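Local coordinates for botulinum neurotoxin type C1 (Clostridium botulinum, PDB 3R4S), which binds gangliosides through its receptor-binding domain, probably on nerve cells, as the cell-entry part of a neurotoxin whose light chain is a zinc protease, at residues A[250-255]-A[288-293]; A[284-289]-A[310-315]. All coordinates share one frame; numbering follows the deposited sequence.

Interaction 1. Residues A[250-255]-A[288-293]; sequences KEYYMV and IIIKRI. With SIA (N-acetyl-alpha-neuraminic acid), chain D.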
loop_
_atom_site.group_PDB
_atom_site.type_symbol
_atom_site.label_atom_id
_atom_site.label_comp_id
_atom_site.label_asym_id
_atom_site.label_seq_id
_atom_site.Cartn_x
_atom_site.Cartn_y
_atom_site.Cartn_z
ATOM N N LYS A 250 9.301 0.471 16.154
ATOM C CA LYS A 250 9.647 1.357 15.058
ATOM C C LYS A 250 8.695 2.536 15.075
ATOM O O LYS A 250 7.492 2.371 15.275
ATOM C CB LYS A 250 9.588 0.598 13.728
ATOM C CG LYS A 250 9.681 1.461 12.475
ATOM C CD LYS A 250 9.659 0.595 11.207
ATOM C CE LYS A 250 9.673 1.445 9.929
ATOM N NZ LYS A 250 10.945 2.210 9.766
ATOM N N GLU A 251 9.243 3.729 14.887
ATOM C CA GLU A 251 8.467 4.960 14.927
ATOM C C GLU A 251 7.495 5.079 13.769
ATOM O O GLU A 251 7.886 4.920 12.616
ATOM C CB GLU A 251 9.402 6.173 14.893
ATOM C CG GLU A 251 10.235 6.363 16.144
ATOM C CD GLU A 251 10.969 7.699 16.138
ATOM O OE1 GLU A 251 11.551 8.075 15.092
ATOM O OE2 GLU A 251 10.953 8.374 17.184
ATOM N N TYR A 252 6.235 5.391 14.075
ATOM C CA TYR A 252 5.253 5.688 13.030
ATOM C C TYR A 252 4.497 6.971 13.313
ATOM O O TYR A 252 4.330 7.366 14.474
ATOM C CB TYR A 252 4.231 4.556 12.889
ATOM C CG TYR A 252 4.789 3.255 12.344
ATOM C CD1 TYR A 252 5.050 3.093 10.979
ATOM C CD2 TYR A 252 5.041 2.188 13.190
ATOM C CE1 TYR A 252 5.560 1.885 10.474
ATOM C CE2 TYR A 252 5.554 0.985 12.701
ATOM C CZ TYR A 252 5.802 0.836 11.345
ATOM O OH TYR A 252 6.311 -0.362 10.882
ATOM N N TYR A 253 4.044 7.621 12.246
ATOM C CA TYR A 253 2.962 8.579 12.364
ATOM C C TYR A 253 1.637 7.820 12.256
ATOM O O TYR A 253 1.339 7.179 11.235
ATOM C CB TYR A 253 3.038 9.634 11.274
ATOM C CG TYR A 253 4.207 10.582 11.395
ATOM C CD1 TYR A 253 4.310 11.441 12.481
ATOM C CD2 TYR A 253 5.177 10.658 10.398
ATOM C CE1 TYR A 253 5.358 12.332 12.594
ATOM C CE2 TYR A 253 6.233 11.550 10.495
ATOM C CZ TYR A 253 6.312 12.388 11.598
ATOM O OH TYR A 253 7.351 13.278 11.711
ATOM N N MET A 254 0.851 7.890 13.320
ATOM C CA MET A 254 -0.418 7.192 13.387
ATOM C C MET A 254 -1.493 8.127 12.871
ATOM O O MET A 254 -1.601 9.264 13.335
ATOM C CB MET A 254 -0.695 6.787 14.833
ATOM C CG MET A 254 -1.941 5.940 15.040
ATOM S SD MET A 254 -2.025 5.311 16.731
ATOM C CE MET A 254 -3.692 4.624 16.747
ATOM N N VAL A 255 -2.284 7.659 11.911
ATOM C CA VAL A 255 -3.317 8.497 11.312
ATOM C C VAL A 255 -4.661 7.788 11.275
ATOM O O VAL A 255 -4.743 6.556 11.203
ATOM C CB VAL A 255 -2.952 8.917 9.877
ATOM C CG1 VAL A 255 -1.730 9.826 9.878
ATOM C CG2 VAL A 255 -2.701 7.686 9.008
ATOM N N ILE A 288 4.310 7.390 17.338
ATOM C CA ILE A 288 4.125 6.277 18.263
ATOM C C ILE A 288 5.090 5.156 17.928
ATOM O O ILE A 288 5.607 5.069 16.809
ATOM C CB ILE A 288 2.673 5.724 18.260
ATOM C CG1 ILE A 288 2.315 5.121 16.909
ATOM C CG2 ILE A 288 1.663 6.819 18.635
ATOM C CD1 ILE A 288 2.808 3.702 16.694
ATOM N N ILE A 289 5.330 4.300 18.912
ATOM C CA ILE A 289 6.066 3.072 18.696
ATOM C C ILE A 289 5.178 1.960 19.229
ATOM O O ILE A 289 4.616 2.088 20.317
ATOM C CB ILE A 289 7.409 3.074 19.461
ATOM C CG1 ILE A 289 8.328 4.167 18.908
ATOM C CG2 ILE A 289 8.066 1.701 19.381
ATOM C CD1 ILE A 289 9.664 4.280 19.633
ATOM N N ILE A 290 5.042 0.886 18.460
ATOM C CA ILE A 290 4.196 -0.237 18.844
ATOM C C ILE A 290 5.012 -1.264 19.613
ATOM O O ILE A 290 6.093 -1.647 19.174
ATOM C CB ILE A 290 3.586 -0.916 17.593
ATOM C CG1 ILE A 290 2.974 0.135 16.654
ATOM C CG2 ILE A 290 2.549 -1.959 17.992
ATOM C CD1 ILE A 290 2.545 -0.409 15.316
ATOM N N LYS A 291 4.499 -1.716 20.754
ATOM C CA LYS A 291 5.226 -2.695 21.567
ATOM C C LYS A 291 4.432 -3.986 21.695
ATOM O O LYS A 291 3.239 -3.966 22.000
ATOM C CB LYS A 291 5.519 -2.147 22.971
ATOM C CG LYS A 291 6.146 -0.767 22.977
ATOM C CD LYS A 291 7.543 -0.768 22.373
ATOM C CE LYS A 291 8.522 -1.593 23.209
ATOM N NZ LYS A 291 9.913 -1.560 22.627
ATOM N N ARG A 292 5.105 -5.110 21.497
ATOM C CA ARG A 292 4.435 -6.402 21.529
ATOM C C ARG A 292 4.238 -6.949 22.944
ATOM O O ARG A 292 5.135 -6.894 23.780
ATOM C CB ARG A 292 5.207 -7.417 20.689
ATOM C CG ARG A 292 4.480 -8.763 20.511
ATOM C CD ARG A 292 5.308 -9.735 19.651
ATOM N NE ARG A 292 6.578 -10.047 20.296
ATOM C CZ ARG A 292 7.755 -10.104 19.679
ATOM N NH1 ARG A 292 7.852 -9.871 18.372
ATOM N NH2 ARG A 292 8.845 -10.394 20.376
ATOM N N ILE A 293 3.049 -7.476 23.202
ATOM C CA ILE A 293 2.777 -8.208 24.431
ATOM C C ILE A 293 2.685 -9.690 24.092
ATOM O O ILE A 293 3.313 -10.522 24.739
ATOM C CB ILE A 293 1.465 -7.749 25.081
ATOM C CG1 ILE A 293 1.635 -6.353 25.696
ATOM C CG2 ILE A 293 1.016 -8.746 26.144
ATOM C CD1 ILE A 293 0.331 -5.760 26.189
HETATM C C1 SIA D . 8.850 0.190 26.696
HETATM C C2 SIA D . 9.293 -0.847 27.705
HETATM C C3 SIA D . 10.668 -0.515 28.287
HETATM C C4 SIA D . 10.641 0.588 29.331
HETATM C C5 SIA D . 9.536 0.335 30.339
HETATM C C6 SIA D . 8.216 0.179 29.593
HETATM C C7 SIA D . 7.015 -0.014 30.515
HETATM C C8 SIA D . 5.741 -0.189 29.690
HETATM C C9 SIA D . 4.503 -0.109 30.578
HETATM C C10 SIA D . 9.568 1.572 32.418
HETATM C C11 SIA D . 9.435 2.908 33.100
HETATM N N5 SIA D . 9.429 1.574 31.089
HETATM O O1A SIA D . 7.617 0.295 26.462
HETATM O O1B SIA D . 9.713 0.896 26.120
HETATM O O2 SIA D . 9.359 -2.106 27.024
HETATM O O4 SIA D . 11.895 0.625 30.019
HETATM O O6 SIA D . 8.294 -0.950 28.721
HETATM O O7 SIA D . 7.212 -1.191 31.311
HETATM O O8 SIA D . 5.674 0.814 28.658
HETATM O O9 SIA D . 4.326 1.261 30.947
HETATM O O10 SIA D . 9.787 0.542 33.040
HETATM O O HOH W 1 6.428 0.109 16.034
#
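Tyr252 and Ile288 face each other as an antiparallel hydrogen-bonded pair, and both backbone bonds of the pair are made. Tyr252 N gives its proton to Ile288 O at 2.8 Å, with a nearly straight N-H...O angle of 166°. Ile288 N returns a bond to Tyr252 O at 2.9 Å. Ile288 O also takes a CA-H...O contact from Glu251 CA at 3.4 Å. The strands then splay apart: their N-to-C directions are 113° apart, far from strict antiparallel. Beyond the pair, water 1 bridges the two backbones: it accepts from Lys250 N and from Ile290 N, 2.9 Å in each case. The amide of Ile290 thus reaches Lys250, just before the other strand, through this water.

The side chains that carry the contact are mostly apolar. Ile288 has CG1 between its backbone N and carbonyl carbon (chi1 64°). This sets CG1 against Met254 CB at 4.0 Å, while its CD1 meets the edge of the Tyr252 ring and Tyr252 CB. Ile290 CD1 lies obliquely by the same ring, 4.2 Å from Tyr252 CD2. On the opposite face, Glu251 CG rests against CG1 and CD1 of Ile289. The Tyr252 hydroxyl is hydrogen-bonded to Arg247 N, and Lys291 NZ to Asn249 OD1.

Strand 251-256 is flanked by strand 424-428, which pairs with Tyr253 and Val255 and places Phe426 against Met254 and Ile288. Strand 288-292 continues to strand 307-314 on its other edge, within the beta-trefoil of the C-terminal receptor-binding domain.

Interaction 2. Residues A[284-289]-A[310-315]; sequences EGYKII and FDMTIN. With SLB (N-acetyl-beta-neuraminic acid), chain C; SIA (N-acetyl-alpha-neuraminic acid), chain D.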
loop_
_atom_site.group_PDB
_atom_site.type_symbol
_atom_site.label_atom_id
_atom_site.label_comp_id
_atom_site.label_asym_id
_atom_site.label_seq_id
_atom_site.Cartn_x
_atom_site.Cartn_y
_atom_site.Cartn_z
ATOM N N GLU A 284 4.667 15.949 10.692
ATOM C CA GLU A 284 4.263 16.839 11.777
ATOM C C GLU A 284 3.774 16.049 12.981
ATOM O O GLU A 284 3.211 14.962 12.844
ATOM C CB GLU A 284 3.168 17.793 11.308
ATOM C CG GLU A 284 3.594 18.711 10.175
ATOM C CD GLU A 284 2.425 19.475 9.573
ATOM O OE1 GLU A 284 1.926 20.427 10.210
ATOM O OE2 GLU A 284 2.003 19.125 8.459
ATOM N N GLY A 285 4.004 16.592 14.169
ATOM C CA GLY A 285 3.433 16.015 15.367
ATOM C C GLY A 285 4.208 14.847 15.937
ATOM O O GLY A 285 5.337 14.567 15.533
ATOM N N TYR A 286 3.589 14.156 16.885
ATOM C CA TYR A 286 4.277 13.109 17.615
ATOM C C TYR A 286 4.155 11.762 16.926
ATOM O O TYR A 286 3.242 11.524 16.123
ATOM C CB TYR A 286 3.759 13.019 19.048
ATOM C CG TYR A 286 3.887 14.306 19.830
ATOM C CD1 TYR A 286 5.077 15.025 19.835
ATOM C CD2 TYR A 286 2.822 14.795 20.577
ATOM C CE1 TYR A 286 5.197 16.207 20.559
ATOM C CE2 TYR A 286 2.930 15.969 21.301
ATOM C CZ TYR A 286 4.124 16.672 21.289
ATOM O OH TYR A 286 4.237 17.840 22.009
ATOM N N LYS A 287 5.096 10.890 17.257
ATOM C CA LYS A 287 5.181 9.562 16.691
ATOM C C LYS A 287 4.810 8.546 17.758
ATOM O O LYS A 287 4.965 8.810 18.953
ATOM C CB LYS A 287 6.618 9.332 16.230
ATOM C CG LYS A 287 7.125 10.447 15.321
ATOM C CD LYS A 287 8.624 10.629 15.446
ATOM C CE LYS A 287 9.063 11.954 14.844
ATOM N NZ LYS A 287 10.531 11.983 14.578
ATOM N N ILE A 288 4.310 7.390 17.338
ATOM C CA ILE A 288 4.125 6.277 18.263
ATOM C C ILE A 288 5.090 5.156 17.928
ATOM O O ILE A 288 5.607 5.069 16.809
ATOM C CB ILE A 288 2.673 5.724 18.260
ATOM C CG1 ILE A 288 2.315 5.121 16.909
ATOM C CG2 ILE A 288 1.663 6.819 18.635
ATOM C CD1 ILE A 288 2.808 3.702 16.694
ATOM N N ILE A 289 5.330 4.300 18.912
ATOM C CA ILE A 289 6.066 3.072 18.696
ATOM C C ILE A 289 5.178 1.960 19.229
ATOM O O ILE A 289 4.616 2.088 20.317
ATOM C CB ILE A 289 7.409 3.074 19.461
ATOM C CG1 ILE A 289 8.328 4.167 18.908
ATOM C CG2 ILE A 289 8.066 1.701 19.381
ATOM C CD1 ILE A 289 9.664 4.280 19.633
ATOM N N PHE A 310 0.993 0.935 22.978
ATOM C CA PHE A 310 1.660 1.991 22.220
ATOM C C PHE A 310 2.437 2.951 23.129
ATOM O O PHE A 310 1.913 3.396 24.149
ATOM C CB PHE A 310 0.622 2.795 21.424
ATOM C CG PHE A 310 -0.196 1.965 20.456
ATOM C CD1 PHE A 310 0.276 1.692 19.177
ATOM C CD2 PHE A 310 -1.448 1.477 20.823
ATOM C CE1 PHE A 310 -0.481 0.926 18.280
ATOM C CE2 PHE A 310 -2.217 0.726 19.934
ATOM C CZ PHE A 310 -1.727 0.443 18.661
ATOM N N ASP A 311 3.666 3.283 22.735
ATOM C CA ASP A 311 4.470 4.311 23.398
ATOM C C ASP A 311 4.492 5.587 22.585
ATOM O O ASP A 311 4.513 5.549 21.350
ATOM C CB ASP A 311 5.914 3.849 23.560
ATOM C CG ASP A 311 6.055 2.741 24.561
ATOM O OD1 ASP A 311 5.147 2.594 25.411
ATOM O OD2 ASP A 311 7.069 2.017 24.493
ATOM N N MET A 312 4.488 6.718 23.285
ATOM C CA MET A 312 4.728 8.016 22.673
ATOM C C MET A 312 5.711 8.830 23.533
ATOM O O MET A 312 5.555 8.935 24.753
ATOM C CB MET A 312 3.420 8.779 22.492
ATOM C CG MET A 312 3.596 10.160 21.876
ATOM S SD MET A 312 2.040 11.045 21.705
ATOM C CE MET A 312 1.242 10.113 20.391
ATOM N N THR A 313 6.734 9.387 22.900
ATOM C CA THR A 313 7.713 10.186 23.630
ATOM C C THR A 313 7.517 11.669 23.344
ATOM O O THR A 313 7.486 12.095 22.187
ATOM C CB THR A 313 9.153 9.764 23.293
ATOM O OG1 THR A 313 9.403 8.460 23.834
ATOM C CG2 THR A 313 10.151 10.743 23.889
ATOM N N ILE A 314 7.356 12.448 24.405
ATOM C CA ILE A 314 7.243 13.898 24.291
ATOM C C ILE A 314 8.225 14.561 25.257
ATOM O O ILE A 314 8.279 14.203 26.438
ATOM C CB ILE A 314 5.831 14.374 24.631
ATOM C CG1 ILE A 314 4.811 13.698 23.716
ATOM C CG2 ILE A 314 5.744 15.895 24.536
ATOM C CD1 ILE A 314 3.379 13.976 24.100
ATOM N N ASN A 315 9.004 15.514 24.753
ATOM C CA ASN A 315 9.996 16.213 25.571
ATOM C C ASN A 315 10.834 15.239 26.391
ATOM O O ASN A 315 11.037 15.432 27.592
ATOM C CB ASN A 315 9.320 17.247 26.480
ATOM C CG ASN A 315 8.619 18.347 25.690
ATOM O OD1 ASN A 315 7.591 18.880 26.117
ATOM N ND2 ASN A 315 9.169 18.685 24.524
HETATM C C1 SLB C . 2.780 22.890 24.792
HETATM C C2 SLB C . 3.121 21.527 25.331
HETATM C C3 SLB C . 2.711 20.466 24.301
HETATM C C4 SLB C . 2.915 19.059 24.855
HETATM C C5 SLB C . 2.109 18.912 26.126
HETATM C C6 SLB C . 2.533 19.986 27.132
HETATM C C7 SLB C . 1.606 19.905 28.336
HETATM C C8 SLB C . 2.128 20.774 29.492
HETATM C C9 SLB C . 1.239 20.660 30.727
HETATM C C10 SLB C . 1.694 16.703 27.114
HETATM C C11 SLB C . 2.349 15.490 27.700
HETATM N N5 SLB C . 2.542 17.652 26.716
HETATM O O1A SLB C . 1.590 23.284 24.795
HETATM O O1B SLB C . 3.720 23.577 24.332
HETATM O O2 SLB C . 4.539 21.486 25.516
HETATM O O4 SLB C . 2.472 18.078 23.912
HETATM O O6 SLB C . 2.472 21.324 26.596
HETATM O O7 SLB C . 0.313 20.356 27.889
HETATM O O8 SLB C . 3.470 20.397 29.837
HETATM O O9 SLB C . 0.138 21.562 30.570
HETATM O O10 SLB C . 0.476 16.806 27.010
HETATM C C1 SIA D . 8.850 0.190 26.696
HETATM C C2 SIA D . 9.293 -0.847 27.705
HETATM C C3 SIA D . 10.668 -0.515 28.287
HETATM C C4 SIA D . 10.641 0.588 29.331
HETATM C C5 SIA D . 9.536 0.335 30.339
HETATM C C6 SIA D . 8.216 0.179 29.593
HETATM C C7 SIA D . 7.015 -0.014 30.515
HETATM C C8 SIA D . 5.741 -0.189 29.690
HETATM C C9 SIA D . 4.503 -0.109 30.578
HETATM C C10 SIA D . 9.568 1.572 32.418
HETATM C C11 SIA D . 9.435 2.908 33.100
HETATM N N5 SIA D . 9.429 1.574 31.089
HETATM O O1A SIA D . 7.617 0.295 26.462
HETATM O O1B SIA D . 9.713 0.896 26.120
HETATM O O2 SIA D . 9.359 -2.106 27.024
HETATM O O4 SIA D . 11.895 0.625 30.019
HETATM O O6 SIA D . 8.294 -0.950 28.721
HETATM O O7 SIA D . 7.212 -1.191 31.311
HETATM O O8 SIA D . 5.674 0.814 28.658
HETATM O O9 SIA D . 4.326 1.261 30.947
HETATM O O10 SIA D . 9.787 0.542 33.040
HETATM O O HOH W 2 7.017 11.783 19.116
HETATM O O HOH W 3 7.379 8.264 20.293
#
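Tyr286 lies across Ile314, with the isoleucine under one face of its ring. Ile314 CG1 sits 3.7 Å from the ring centroid and only 7° off the normal, a CH-pi contact. Ile314 CD1 comes to 3.5 Å from Tyr286 CE2, and CG2 lies below the hydroxyl end. The tyrosine CG is anti to its carbonyl carbon (chi1 -58°), which turns the ring back over Ile314 and its hydroxyl to the sugar. Met312 SD packs against the root of the same side chain, 3.7 Å from Tyr286 CB. It also makes an oblique Met-aromatic contact, with SD 5.0 Å from the centroid of the Tyr286 ring.

Lys287 joins Thr313 through two waters. Water 2 accepts from Lys287 N and donates to Thr313 O. Water 3 donates to Lys287 O and accepts from Thr313 N. Both backbone groups of each residue are thereby served without a direct bond.

Ile288 adds its CG2 against Met312 CE at 3.8 Å. Its CD1 runs alongside Phe310 and meets CD1 of that ring obliquely.

Ile289 pairs with Asp311 through two backbone bonds. Ile289 N donates to Asp311 O, and Asp311 N donates to Ile289 O, both at 2.9 Å. The second bond is almost straight, at 171°.

The contact therefore serves two sialic acid sites. At one end, Tyr286 OH lies 2.6 Å from O4 of the N-acetyl-beta-neuraminic acid, and O4 lies at the edge of the ring, near its plane. Tyr265 packs its ring nearly parallel to that of Tyr286. At the other end, Asp311 OD2 is 2.7 Å from carboxyl oxygen O1A of the N-acetyl-alpha-neuraminic acid. At this distance one of the two acid groups probably carries a proton and donates it to the other.

Interactions 1 and 2 are adjacent, with centres about 8 Å apart, and they share Ile288 and Ile289. Strand 288-292 is the middle member: interaction 1 pairs it with strand 251-256, earlier in the chain, and interaction 2 with strand 307-314, later on. The three strands are neighbours in one sheet of the C-terminal receptor-binding domain, each paired antiparallel with the next. Lys291 from interaction 1 and Asp311 from interaction 2 touch, and both line the N-acetyl-alpha-neuraminic acid pocket. Tyr286 and Ile314 of interaction 2 belong to the second pocket. The same sheet thus contributes to both sites, consistent with entry through two ganglioside molecules.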